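Local structure of increased sodium tolerance protein 1 (Saccharomyces cerevisiae, 3GGY) at residues Y25-Q30 with E68-L73; K17-R22 with K123-L128. The protein regulates the recruitment of the ATPase VPS4 to the ESCRT-III complex during a late step of cargo sorting at the multivesicular body. All blocks are in the same frame, centred on the assembly; numbering follows the deposited sequence.

Both contacts use helix 8-46, on adjoining segments, but they join it to different partners. Contact 1 sets 25-30 against 68-73 of helix 50-82, 38 residues on, whereas contact 2 brings 17-22 to 123-128, which leads into helix 125-135, 101 positions on along the chain. Their centres lie about 13 Å apart; contact 1 is nearer the centre of the chain (about 7 Å against 13 Å). Each is partly buried; contact 2 has two exposed touching residues and contact 1 none. Leucine, glutamine amides and one bridging water characterise contact 1; contact 2 pairs a charged arginine and glutamate beside a buried cysteine.

Contact 1. Residues Y25-Q30 with E68-L73; sequences YAQEKQ and ELLEIL
Leu70 carries most of the apolar contact, its CD1 meeting Ala26 and Gln30, its CB meeting Gln27. The CD1 methyl touches Ala26 CB at 3.9 Å, and Leu70 CB lies 3.7 Å from Gln27 CG as the two side chains slide past each other in opposite directions. Gln30 crosses Leu70 at about a right angle. Its amide carbon, OE1 and NE2 lie at nearly equal distances from the same methyl, the closest pair being Gln30 OE1 and Leu70 CD1 at 3.5 Å, while Gln30 NE2 finds its hydrogen-bond partner outside, in Glu121. Leu70 also packs on Leu23 and Val119, which extends the apolar seam beyond these turns.

The polar groups gather around Gln27. Its chi1 of -72° sets CG anti to the carbonyl carbon, alongside Leu70 CB; beyond it the extended chain carries the amide to Glu71. There the amide oxygen packs on a methylene, Gln27 OE1 lying 3.4 Å from Glu71 CG, with the amide and carboxylate planes 77° apart. The polar ends themselves are linked through a water, which donates to Gln27 OE1 at 3.2 Å and, weakly, to Glu71 OE2 at 3.3 Å. Gln27 NE2 is hydrogen-bonded to Glu74, one turn on from Leu70. An alanine here would probably leave Glu74 without this amide donor, break the water link to Glu71 and open a gap beside Leu70 CB.

The two helix segments approach to 9.6 Å between axes and run nearly antiparallel, at 158° between their N-to-C directions. Helix 8-46 and helix 50-82 thus form a long antiparallel hairpin, the hallmark of the ESCRT-III-like fold to which this N-terminal domain belongs.

Contact 2. Residues K17-R22 with K123-L128; sequences KMCIQR and KELSQL
Lys123 O, in a residue that borders Arg22, is gripped by two donors from Ser126: the backbone N at 3.0 Å and the hydroxyl OG at 2.7 Å. The hydroxyl bond runs nearly along the carbonyl axis, at 165°, and probably steadies the turn that carries Glu124.

Glu124 forms the charged link, with Arg22 NH1 as its partner. The Glu124 OE1 to Arg22 NH1 distance of 2.5 Å marks a salt bridge, though so short a value deserves caution. Glu124 OE2 sits in plane at the guanidinium edge, while the two flat groups are turned 59° apart. A chi1 of -66° sets Arg22 CG anti to the carbonyl carbon, 3.4 Å from Glu124 OE1; further bends at chi2 and chi3 turn CD and NE.

Cys19 supplies the apolar side, its SG lying 3.7 Å from Glu124 CB and 3.9 Å from Leu125 CD2. Leu125 and Leu128 also pack on Leu112 of helix 105-115, and Cys19 on Cys77 of helix 50-82.

Lys123 NZ stands 5.0 Å from Arg22 NH2, so Glu124 would probably also offset this pairing of like charges; the chemistry implies a salt bridge at the margin of an apolar interface.

Contact 1. Residues Y25-Q30 with E68-L73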
ATOM      1  N   TYR A  25       7.952  -8.837   3.060  1.00 19.01           N
ATOM      2  CA  TYR A  25       7.840  -9.322   4.429  1.00 20.61           C
ATOM      3  C   TYR A  25       6.620  -8.732   5.130  1.00 19.09           C
ATOM      4  O   TYR A  25       5.925  -9.426   5.874  1.00 19.44           O
ATOM      5  CB  TYR A  25       9.107  -8.978   5.214  1.00 22.81           C
ATOM      6  CG  TYR A  25       9.201  -9.680   6.547  1.00 27.49           C
ATOM      7  CD1 TYR A  25       9.247 -11.073   6.618  1.00 30.24           C
ATOM      8  CD2 TYR A  25       9.246  -8.958   7.737  1.00 29.12           C
ATOM      9  CE1 TYR A  25       9.339 -11.730   7.846  1.00 30.89           C
ATOM     10  CE2 TYR A  25       9.336  -9.605   8.971  1.00 31.40           C
ATOM     11  CZ  TYR A  25       9.383 -10.990   9.016  1.00 30.47           C
ATOM     12  OH  TYR A  25       9.472 -11.635  10.226  1.00 30.34           O
ATOM     13  N   ALA A  26       6.364  -7.450   4.888  1.00 17.02           N
ATOM     14  CA  ALA A  26       5.223  -6.775   5.492  1.00 14.47           C
ATOM     15  C   ALA A  26       3.927  -7.395   4.976  1.00 13.25           C
ATOM     16  O   ALA A  26       2.967  -7.556   5.732  1.00 13.65           O
ATOM     17  CB  ALA A  26       5.262  -5.278   5.173  1.00 14.27           C
ATOM     18  N   GLN A  27       3.899  -7.735   3.689  1.00 12.86           N
ATOM     19  CA  GLN A  27       2.715  -8.352   3.089  1.00 14.95           C
ATOM     20  C   GLN A  27       2.441  -9.690   3.753  1.00 16.35           C
ATOM     21  O   GLN A  27       1.320  -9.978   4.163  1.00 16.91           O
ATOM     22  CB  GLN A  27       2.928  -8.599   1.598  1.00 16.75           C
ATOM     23  CG  GLN A  27       2.921  -7.369   0.733  1.00 19.21           C
ATOM     24  CD  GLN A  27       3.316  -7.693  -0.687  1.00 19.74           C
ATOM     25  OE1 GLN A  27       2.721  -8.563  -1.324  1.00 23.00           O
ATOM     26  NE2 GLN A  27       4.330  -7.003  -1.191  1.00 17.96           N
ATOM     27  N   GLU A  28       3.483 -10.511   3.832  1.00 17.57           N
ATOM     28  CA  GLU A  28       3.391 -11.833   4.440  1.00 20.03           C
ATOM     29  C   GLU A  28       2.804 -11.730   5.840  1.00 18.82           C
ATOM     30  O   GLU A  28       1.815 -12.397   6.166  1.00 21.07           O
ATOM     31  CB  GLU A  28       4.787 -12.463   4.499  1.00 23.10           C
ATOM     32  CG  GLU A  28       4.892 -13.695   5.385  1.00 31.36           C
ATOM     33  CD  GLU A  28       6.310 -14.238   5.472  1.00 35.09           C
ATOM     34  OE1 GLU A  28       6.536 -15.181   6.260  1.00 38.49           O
ATOM     35  OE2 GLU A  28       7.195 -13.725   4.752  1.00 37.31           O
ATOM     36  N   LYS A  29       3.415 -10.881   6.657  1.00 17.48           N
ATOM     37  CA  LYS A  29       2.983 -10.674   8.031  1.00 17.12           C
ATOM     38  C   LYS A  29       1.559 -10.158   8.126  1.00 16.09           C
ATOM     39  O   LYS A  29       0.741 -10.691   8.873  1.00 16.44           O
ATOM     40  CB  LYS A  29       3.920  -9.686   8.724  1.00 19.21           C
ATOM     41  CG  LYS A  29       3.555  -9.389  10.171  1.00 24.49           C
ATOM     42  CD  LYS A  29       4.572  -8.459  10.813  1.00 29.18           C
ATOM     43  CE  LYS A  29       4.262  -8.239  12.286  1.00 30.08           C
ATOM     44  NZ  LYS A  29       5.250  -7.325  12.925  1.00 35.39           N
ATOM     45  N   GLN A  30       1.258  -9.113   7.363  1.00 13.02           N
ATOM     46  CA  GLN A  30      -0.073  -8.536   7.409  1.00 11.94           C
ATOM     47  C   GLN A  30      -1.171  -9.454   6.877  1.00 11.54           C
ATOM     48  O   GLN A  30      -2.315  -9.375   7.327  1.00 12.06           O
ATOM     49  CB  GLN A  30      -0.069  -7.191   6.681  1.00 12.25           C
ATOM     50  CG  GLN A  30       0.678  -6.122   7.481  1.00 11.48           C
ATOM     51  CD  GLN A  30       0.789  -4.805   6.749  1.00 12.83           C
ATOM     52  OE1 GLN A  30      -0.139  -4.386   6.058  1.00 12.87           O
ATOM     53  NE2 GLN A  30       1.925  -4.132   6.917  1.00 12.93           N
ATOM     54  N   GLU A  68      -3.147  -4.531  -0.335  1.00  9.49           N
ATOM     55  CA  GLU A  68      -3.171  -4.322  -1.779  1.00 10.25           C
ATOM     56  C   GLU A  68      -2.192  -3.201  -2.135  1.00 10.07           C
ATOM     57  O   GLU A  68      -1.503  -3.264  -3.152  1.00  9.82           O
ATOM     58  CB  GLU A  68      -4.575  -3.939  -2.240  1.00 13.35           C
ATOM     59  CG  GLU A  68      -5.620  -4.996  -1.941  1.00 16.63           C
ATOM     60  CD  GLU A  68      -6.992  -4.631  -2.476  1.00 22.31           C
ATOM     61  OE1 GLU A  68      -7.443  -3.490  -2.233  1.00 25.46           O
ATOM     62  OE2 GLU A  68      -7.620  -5.489  -3.133  1.00 26.56           O
ATOM     63  N   LEU A  69      -2.140  -2.166  -1.300  1.00  8.82           N
ATOM     64  CA  LEU A  69      -1.219  -1.057  -1.547  1.00  7.58           C
ATOM     65  C   LEU A  69       0.204  -1.591  -1.555  1.00  8.36           C
ATOM     66  O   LEU A  69       0.985  -1.289  -2.456  1.00  7.96           O
ATOM     67  CB  LEU A  69      -1.354   0.024  -0.461  1.00  8.39           C
ATOM     68  CG  LEU A  69      -0.313   1.156  -0.433  1.00  6.95           C
ATOM     69  CD1 LEU A  69      -0.401   1.990  -1.705  1.00 10.63           C
ATOM     70  CD2 LEU A  69      -0.550   2.041   0.805  1.00  8.63           C
ATOM     71  N   LEU A  70       0.543  -2.392  -0.548  1.00  7.08           N
ATOM     72  CA  LEU A  70       1.884  -2.965  -0.455  1.00  9.01           C
ATOM     73  C   LEU A  70       2.237  -3.798  -1.683  1.00  7.91           C
ATOM     74  O   LEU A  70       3.377  -3.775  -2.138  1.00  8.59           O
ATOM     75  CB  LEU A  70       2.011  -3.829   0.805  1.00  8.91           C
ATOM     76  CG  LEU A  70       1.804  -3.114   2.142  1.00 12.64           C
ATOM     77  CD1 LEU A  70       2.030  -4.103   3.290  1.00 13.46           C
ATOM     78  CD2 LEU A  70       2.770  -1.947   2.260  1.00 15.50           C
ATOM     79  N   GLU A  71       1.266  -4.534  -2.218  1.00  9.80           N
ATOM     80  CA  GLU A  71       1.515  -5.358  -3.399  1.00  8.49           C
ATOM     81  C   GLU A  71       1.862  -4.478  -4.595  1.00  9.71           C
ATOM     82  O   GLU A  71       2.776  -4.784  -5.363  1.00 11.66           O
ATOM     83  CB  GLU A  71       0.283  -6.207  -3.719  1.00 12.01           C
ATOM     84  CG  GLU A  71      -0.139  -7.106  -2.563  1.00 15.05           C
ATOM     85  CD  GLU A  71      -1.412  -7.884  -2.843  1.00 19.55           C
ATOM     86  OE1 GLU A  71      -2.318  -7.328  -3.499  1.00 21.34           O
ATOM     87  OE2 GLU A  71      -1.510  -9.046  -2.391  1.00 21.36           O
ATOM     88  N   ILE A  72       1.136  -3.379  -4.746  1.00  9.11           N
ATOM     89  CA  ILE A  72       1.383  -2.465  -5.850  1.00  9.42           C
ATOM     90  C   ILE A  72       2.746  -1.783  -5.686  1.00  8.76           C
ATOM     91  O   ILE A  72       3.513  -1.650  -6.644  1.00  8.32           O
ATOM     92  CB  ILE A  72       0.272  -1.394  -5.930  1.00 10.21           C
ATOM     93  CG1 ILE A  72      -1.082  -2.072  -6.148  1.00 12.14           C
ATOM     94  CG2 ILE A  72       0.583  -0.406  -7.050  1.00 10.55           C
ATOM     95  CD1 ILE A  72      -2.278  -1.163  -5.924  1.00 11.91           C
ATOM     96  N   LEU A  73       3.062  -1.356  -4.469  1.00  8.36           N
ATOM     97  CA  LEU A  73       4.337  -0.691  -4.240  1.00  8.10           C
ATOM     98  C   LEU A  73       5.505  -1.632  -4.524  1.00  9.74           C
ATOM     99  O   LEU A  73       6.555  -1.203  -5.015  1.00  9.71           O
ATOM    100  CB  LEU A  73       4.413  -0.157  -2.804  1.00  8.55           C
ATOM    101  CG  LEU A  73       3.382   0.920  -2.445  1.00  7.69           C
ATOM    102  CD1 LEU A  73       3.600   1.341  -0.989  1.00  7.85           C
ATOM    103  CD2 LEU A  73       3.514   2.125  -3.388  1.00  9.21           C
TER
HETATM  104  O   HOH W   1       0.964 -11.193  -1.872  1.00 32.49           O

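Contact 2. Residues K17-R22 with K123-L128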
ATOM      1  N   LYS A  17      16.312  -2.714  -3.455  1.00 18.93           N
ATOM      2  CA  LYS A  17      16.344  -4.121  -3.072  1.00 20.11           C
ATOM      3  C   LYS A  17      15.825  -4.323  -1.652  1.00 19.59           C
ATOM      4  O   LYS A  17      15.092  -5.276  -1.384  1.00 20.38           O
ATOM      5  CB  LYS A  17      17.766  -4.681  -3.198  1.00 21.44           C
ATOM      6  CG  LYS A  17      18.189  -4.937  -4.634  1.00 24.85           C
ATOM      7  CD  LYS A  17      19.578  -5.561  -4.701  1.00 28.25           C
ATOM      8  CE  LYS A  17      19.983  -5.849  -6.137  1.00 31.04           C
ATOM      9  NZ  LYS A  17      19.077  -6.839  -6.786  1.00 33.90           N
ATOM     10  N   MET A  18      16.203  -3.424  -0.748  1.00 19.61           N
ATOM     11  CA  MET A  18      15.765  -3.512   0.639  1.00 20.91           C
ATOM     12  C   MET A  18      14.271  -3.216   0.714  1.00 20.77           C
ATOM     13  O   MET A  18      13.538  -3.862   1.464  1.00 19.27           O
ATOM     14  CB  MET A  18      16.538  -2.519   1.510  1.00 24.51           C
ATOM     15  CG  MET A  18      16.174  -2.549   2.989  1.00 30.82           C
ATOM     16  SD  MET A  18      16.845  -3.956   3.909  1.00 40.19           S
ATOM     17  CE  MET A  18      15.476  -5.076   3.909  1.00 37.88           C
ATOM     18  N   CYS A  19      13.813  -2.236  -0.061  1.00 18.43           N
ATOM     19  CA  CYS A  19      12.389  -1.910  -0.051  1.00 17.35           C
ATOM     20  C   CYS A  19      11.568  -3.112  -0.500  1.00 15.32           C
ATOM     21  O   CYS A  19      10.522  -3.404   0.073  1.00 16.57           O
ATOM     22  CB  CYS A  19      12.094  -0.721  -0.963  1.00 15.18           C
ATOM     23  SG  CYS A  19      12.594   0.861  -0.258  1.00 18.97           S
ATOM     24  N   ILE A  20      12.046  -3.812  -1.523  1.00 15.59           N
ATOM     25  CA  ILE A  20      11.337  -4.983  -2.024  1.00 15.87           C
ATOM     26  C   ILE A  20      11.259  -6.080  -0.962  1.00 17.48           C
ATOM     27  O   ILE A  20      10.205  -6.683  -0.759  1.00 16.96           O
ATOM     28  CB  ILE A  20      12.016  -5.531  -3.297  1.00 17.03           C
ATOM     29  CG1 ILE A  20      11.830  -4.530  -4.443  1.00 17.60           C
ATOM     30  CG2 ILE A  20      11.420  -6.881  -3.675  1.00 15.36           C
ATOM     31  CD1 ILE A  20      12.573  -4.892  -5.708  1.00 17.22           C
ATOM     32  N   GLN A  21      12.367  -6.327  -0.274  1.00 17.55           N
ATOM     33  CA  GLN A  21      12.382  -7.352   0.761  1.00 19.75           C
ATOM     34  C   GLN A  21      11.467  -6.981   1.928  1.00 18.65           C
ATOM     35  O   GLN A  21      10.730  -7.826   2.442  1.00 19.27           O
ATOM     36  CB  GLN A  21      13.807  -7.581   1.260  1.00 23.09           C
ATOM     37  CG  GLN A  21      14.735  -8.233   0.232  1.00 29.27           C
ATOM     38  CD  GLN A  21      14.213  -9.570  -0.286  1.00 31.93           C
ATOM     39  OE1 GLN A  21      13.424  -9.624  -1.234  1.00 32.80           O
ATOM     40  NE2 GLN A  21      14.650 -10.656   0.342  1.00 33.76           N
ATOM     41  N   ARG A  22      11.505  -5.715   2.335  1.00 16.89           N
ATOM     42  CA  ARG A  22      10.671  -5.242   3.434  1.00 16.02           C
ATOM     43  C   ARG A  22       9.194  -5.270   3.050  1.00 14.28           C
ATOM     44  O   ARG A  22       8.351  -5.683   3.840  1.00 14.08           O
ATOM     45  CB  ARG A  22      11.070  -3.823   3.845  1.00 20.68           C
ATOM     46  CG  ARG A  22      12.460  -3.720   4.454  1.00 24.76           C
ATOM     47  CD  ARG A  22      12.569  -4.567   5.714  1.00 30.81           C
ATOM     48  NE  ARG A  22      11.679  -4.097   6.772  1.00 35.97           N
ATOM     49  CZ  ARG A  22      11.832  -2.945   7.420  1.00 39.23           C
ATOM     50  NH1 ARG A  22      12.843  -2.140   7.121  1.00 41.06           N
ATOM     51  NH2 ARG A  22      10.973  -2.596   8.367  1.00 41.44           N
ATOM     52  N   LYS A 123      10.594   1.702   6.604  1.00 22.13           N
ATOM     53  CA  LYS A 123      11.373   2.929   6.730  1.00 23.63           C
ATOM     54  C   LYS A 123      12.223   3.301   5.527  1.00 22.68           C
ATOM     55  O   LYS A 123      12.391   4.483   5.234  1.00 23.89           O
ATOM     56  CB  LYS A 123      12.282   2.855   7.961  1.00 25.78           C
ATOM     57  CG  LYS A 123      11.538   2.756   9.273  1.00 30.96           C
ATOM     58  CD  LYS A 123      12.494   2.786  10.455  1.00 35.18           C
ATOM     59  CE  LYS A 123      11.759   2.472  11.747  1.00 36.33           C
ATOM     60  NZ  LYS A 123      11.118   1.128  11.688  1.00 38.84           N
ATOM     61  N   GLU A 124      12.765   2.302   4.841  1.00 22.00           N
ATOM     62  CA  GLU A 124      13.620   2.542   3.682  1.00 22.74           C
ATOM     63  C   GLU A 124      12.994   3.391   2.580  1.00 21.50           C
ATOM     64  O   GLU A 124      13.710   3.991   1.785  1.00 20.43           O
ATOM     65  CB  GLU A 124      14.086   1.212   3.082  1.00 25.83           C
ATOM     66  CG  GLU A 124      15.024   0.396   3.967  1.00 30.43           C
ATOM     67  CD  GLU A 124      14.384  -0.044   5.271  1.00 32.04           C
ATOM     68  OE1 GLU A 124      13.210  -0.472   5.249  1.00 31.15           O
ATOM     69  OE2 GLU A 124      15.063   0.026   6.320  1.00 33.91           O
ATOM     70  N   LEU A 125      11.667   3.449   2.516  1.00 18.28           N
ATOM     71  CA  LEU A 125      11.032   4.252   1.477  1.00 16.79           C
ATOM     72  C   LEU A 125      11.470   5.711   1.571  1.00 16.12           C
ATOM     73  O   LEU A 125      11.570   6.399   0.555  1.00 15.27           O
ATOM     74  CB  LEU A 125       9.504   4.158   1.568  1.00 14.62           C
ATOM     75  CG  LEU A 125       8.860   2.814   1.208  1.00 15.19           C
ATOM     76  CD1 LEU A 125       7.378   2.867   1.533  1.00 15.67           C
ATOM     77  CD2 LEU A 125       9.080   2.497  -0.272  1.00 15.08           C
ATOM     78  N   SER A 126      11.741   6.182   2.787  1.00 16.55           N
ATOM     79  CA  SER A 126      12.170   7.570   2.974  1.00 18.02           C
ATOM     80  C   SER A 126      13.486   7.833   2.248  1.00 18.80           C
ATOM     81  O   SER A 126      13.771   8.960   1.840  1.00 18.03           O
ATOM     82  CB  SER A 126      12.321   7.896   4.467  1.00 21.84           C
ATOM     83  OG  SER A 126      13.291   7.067   5.082  1.00 27.45           O
ATOM     84  N   GLN A 127      14.288   6.787   2.088  1.00 18.46           N
ATOM     85  CA  GLN A 127      15.566   6.905   1.396  1.00 19.52           C
ATOM     86  C   GLN A 127      15.357   7.235  -0.077  1.00 19.41           C
ATOM     87  O   GLN A 127      16.190   7.900  -0.693  1.00 18.61           O
ATOM     88  CB  GLN A 127      16.357   5.600   1.521  1.00 22.14           C
ATOM     89  CG  GLN A 127      16.993   5.385   2.879  1.00 25.70           C
ATOM     90  CD  GLN A 127      17.468   3.957   3.069  1.00 28.43           C
ATOM     91  OE1 GLN A 127      18.024   3.350   2.153  1.00 31.98           O
ATOM     92  NE2 GLN A 127      17.257   3.418   4.265  1.00 29.66           N
ATOM     93  N   LEU A 128      14.249   6.764  -0.644  1.00 19.24           N
ATOM     94  CA  LEU A 128      13.953   7.036  -2.047  1.00 19.67           C
ATOM     95  C   LEU A 128      13.702   8.525  -2.219  1.00 19.94           C
ATOM     96  O   LEU A 128      14.145   9.135  -3.198  1.00 18.73           O
ATOM     97  CB  LEU A 128      12.726   6.247  -2.507  1.00 20.37           C
ATOM     98  CG  LEU A 128      12.893   4.730  -2.609  1.00 22.96           C
ATOM     99  CD1 LEU A 128      11.573   4.112  -3.025  1.00 22.87           C
ATOM    100  CD2 LEU A 128      13.987   4.391  -3.620  1.00 23.61           C
TER